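Local coordinates for protein beta-mannosidase (Trichoderma harzianum, PDB 4CVU) that probably hydrolyses terminal beta-linked mannose residues from the non-reducing ends of oligosaccharides, as a fungal glycosidase of family 2, at residues G210-G215 and A394-V399. Residues are numbered along the deposited sequence; the frame is centred on the assembly and turned at random.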
loop_
_atom_site.group_PDB
_atom_site.type_symbol
_atom_site.label_atom_id
_atom_site.label_comp_id
_atom_site.label_asym_id
_atom_site.label_seq_id
_atom_site.Cartn_x
_atom_site.Cartn_y
_atom_site.Cartn_z
ATOM N N GLY A 210 24.433 6.547 -11.110
ATOM C CA GLY A 210 25.085 7.139 -9.946
ATOM C C GLY A 210 26.413 6.478 -9.618
ATOM O O GLY A 210 26.827 5.516 -10.302
ATOM N N PRO A 211 27.078 6.978 -8.567
ATOM C CA PRO A 211 28.303 6.400 -8.095
ATOM C C PRO A 211 27.952 5.115 -7.361
ATOM O O PRO A 211 27.737 5.109 -6.150
ATOM C CB PRO A 211 28.861 7.487 -7.161
ATOM C CG PRO A 211 27.667 8.141 -6.601
ATOM C CD PRO A 211 26.633 8.087 -7.696
ATOM N N TRP A 212 27.872 4.026 -8.103
ATOM C CA TRP A 212 27.320 2.797 -7.593
ATOM C C TRP A 212 28.262 1.948 -6.770
ATOM O O TRP A 212 27.853 0.994 -6.159
ATOM C CB TRP A 212 26.737 1.989 -8.744
ATOM C CG TRP A 212 27.662 1.154 -9.442
ATOM C CD1 TRP A 212 28.560 1.529 -10.384
ATOM C CD2 TRP A 212 27.781 -0.256 -9.318
ATOM N NE1 TRP A 212 29.238 0.434 -10.849
ATOM C CE2 TRP A 212 28.758 -0.675 -10.215
ATOM C CE3 TRP A 212 27.139 -1.212 -8.538
ATOM C CZ2 TRP A 212 29.140 -1.990 -10.324
ATOM C CZ3 TRP A 212 27.493 -2.524 -8.686
ATOM C CH2 TRP A 212 28.505 -2.897 -9.543
ATOM N N GLN A 213 29.532 2.292 -6.780
ATOM C CA GLN A 213 30.524 1.614 -5.970
ATOM C C GLN A 213 31.429 2.657 -5.307
ATOM O O GLN A 213 31.368 3.818 -5.616
ATOM C CB GLN A 213 31.341 0.644 -6.792
ATOM C CG GLN A 213 30.606 -0.603 -7.217
ATOM C CD GLN A 213 30.423 -1.615 -6.105
ATOM O OE1 GLN A 213 31.354 -2.263 -5.674
ATOM N NE2 GLN A 213 29.197 -1.778 -5.663
ATOM N N PRO A 214 32.252 2.181 -4.331
ATOM C CA PRO A 214 33.069 3.190 -3.637
ATOM C C PRO A 214 34.091 3.929 -4.461
ATOM O O PRO A 214 34.451 3.540 -5.549
ATOM C CB PRO A 214 33.837 2.371 -2.601
ATOM C CG PRO A 214 32.946 1.259 -2.280
ATOM C CD PRO A 214 32.448 0.859 -3.627
ATOM N N GLY A 215 34.523 5.046 -3.927
ATOM C CA GLY A 215 35.456 5.908 -4.618
ATOM C C GLY A 215 36.200 6.786 -3.645
ATOM O O GLY A 215 35.770 6.978 -2.515
ATOM N N ALA A 394 17.145 -4.031 -7.756
ATOM C CA ALA A 394 17.372 -3.231 -8.946
ATOM C C ALA A 394 18.417 -2.126 -8.681
ATOM O O ALA A 394 18.944 -1.524 -9.632
ATOM C CB ALA A 394 16.060 -2.666 -9.479
ATOM N N PHE A 395 18.696 -1.853 -7.408
ATOM C CA PHE A 395 19.656 -0.843 -7.007
ATOM C C PHE A 395 20.764 -1.454 -6.140
ATOM O O PHE A 395 20.634 -1.636 -4.933
ATOM C CB PHE A 395 18.939 0.295 -6.290
ATOM C CG PHE A 395 17.697 0.733 -6.996
ATOM C CD1 PHE A 395 17.771 1.535 -8.135
ATOM C CD2 PHE A 395 16.480 0.331 -6.573
ATOM C CE1 PHE A 395 16.621 1.929 -8.795
ATOM C CE2 PHE A 395 15.336 0.694 -7.238
ATOM C CZ PHE A 395 15.400 1.495 -8.361
ATOM N N TRP A 396 21.865 -1.767 -6.779
ATOM C CA TRP A 396 22.957 -2.501 -6.140
ATOM C C TRP A 396 23.480 -1.807 -4.880
ATOM O O TRP A 396 23.743 -2.472 -3.893
ATOM C CB TRP A 396 24.101 -2.770 -7.131
ATOM C CG TRP A 396 23.931 -4.097 -7.874
ATOM C CD1 TRP A 396 23.486 -4.276 -9.149
ATOM C CD2 TRP A 396 24.153 -5.394 -7.341
ATOM N NE1 TRP A 396 23.433 -5.627 -9.456
ATOM C CE2 TRP A 396 23.855 -6.331 -8.356
ATOM C CE3 TRP A 396 24.611 -5.865 -6.108
ATOM C CZ2 TRP A 396 23.997 -7.676 -8.175
ATOM C CZ3 TRP A 396 24.746 -7.195 -5.923
ATOM C CH2 TRP A 396 24.458 -8.108 -6.969
ATOM N N PRO A 397 23.555 -0.470 -4.888
ATOM C CA PRO A 397 24.030 0.144 -3.656
ATOM C C PRO A 397 23.294 -0.228 -2.365
ATOM O O PRO A 397 23.908 -0.206 -1.300
ATOM C CB PRO A 397 23.906 1.628 -3.948
ATOM C CG PRO A 397 24.118 1.726 -5.418
ATOM C CD PRO A 397 23.355 0.528 -5.943
ATOM N N ARG A 398 22.003 -0.562 -2.418
ATOM C CA ARG A 398 21.303 -0.834 -1.158
ATOM C C ARG A 398 21.381 -2.299 -0.760
ATOM O O ARG A 398 20.823 -2.708 0.260
ATOM C CB ARG A 398 19.836 -0.327 -1.206
ATOM C CG ARG A 398 18.923 -0.999 -2.215
ATOM C CD ARG A 398 17.525 -0.372 -2.076
ATOM N NE ARG A 398 16.594 -0.895 -3.056
ATOM C CZ ARG A 398 15.291 -0.621 -3.052
ATOM N NH1 ARG A 398 14.787 0.230 -2.163
ATOM N NH2 ARG A 398 14.491 -1.163 -3.947
ATOM N N VAL A 399 22.072 -3.115 -1.567
ATOM C CA VAL A 399 22.269 -4.479 -1.198
ATOM C C VAL A 399 23.266 -4.615 -0.067
ATOM O O VAL A 399 24.439 -4.296 -0.234
ATOM C CB VAL A 399 22.745 -5.295 -2.379
ATOM C CG1 VAL A 399 23.075 -6.690 -1.928
ATOM C CG2 VAL A 399 21.683 -5.298 -3.430
#
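Trp-212 and Pro-397 mark the closest approach of a loop to a short 3-10 segment, their CA atoms 5.8 Å apart. Residues 210-215 form an irregular loop that turns at Pro-211, centre of an inverse gamma turn whose phi the proline ring already fixes, and enters strand 215-221 at Gly-215. The backbone angles of Gly-210 would jam any side chain against the preceding carbonyl O, so glycine suits that place. In 394-399, residues 396-398 make one 3-10 turn, Arg-398 N bonding Phe-395 O and Val-399 N bonding Trp-396 O; Pro-397 sits early in it, where its missing N-H costs no bond.

The contact is apolar. The two indoles run alongside each other in the same direction. CE3 of Trp-212 comes edge-on, near its own ring plane, to CB of Trp-396 at 3.7 Å. The six-membered ring of Trp-212 and five-membered ring of Trp-396 form an offset edge-to-face pair, planes at 65° and centroids 5.7 Å apart. Chi1 of 86° sets CG of Trp-212 between backbone N and carbonyl carbon, and chi2 of -79° turns the ring. Compact, rigid Pro-397 brings CG within 4.2 Å of Trp-212 CB, with Trp-212 O a van der Waals neighbour. Gln-213 folds back, laying CG over the Trp-212 ring and giving NE2 to Trp-212 O at 3.1 Å. Both buried indole N-H groups are satisfied: Trp-212 NE1 by Gln-131 O, Trp-396 NE1 by Glu-194 OE2.

The contact thus joins the galactose-binding-like domain to the loop between strand 380-389 and helix 401-413, consistent with the catalytic (beta/alpha) barrel of family 2, while Leu-59 of helix 57-63 packs on Pro-397.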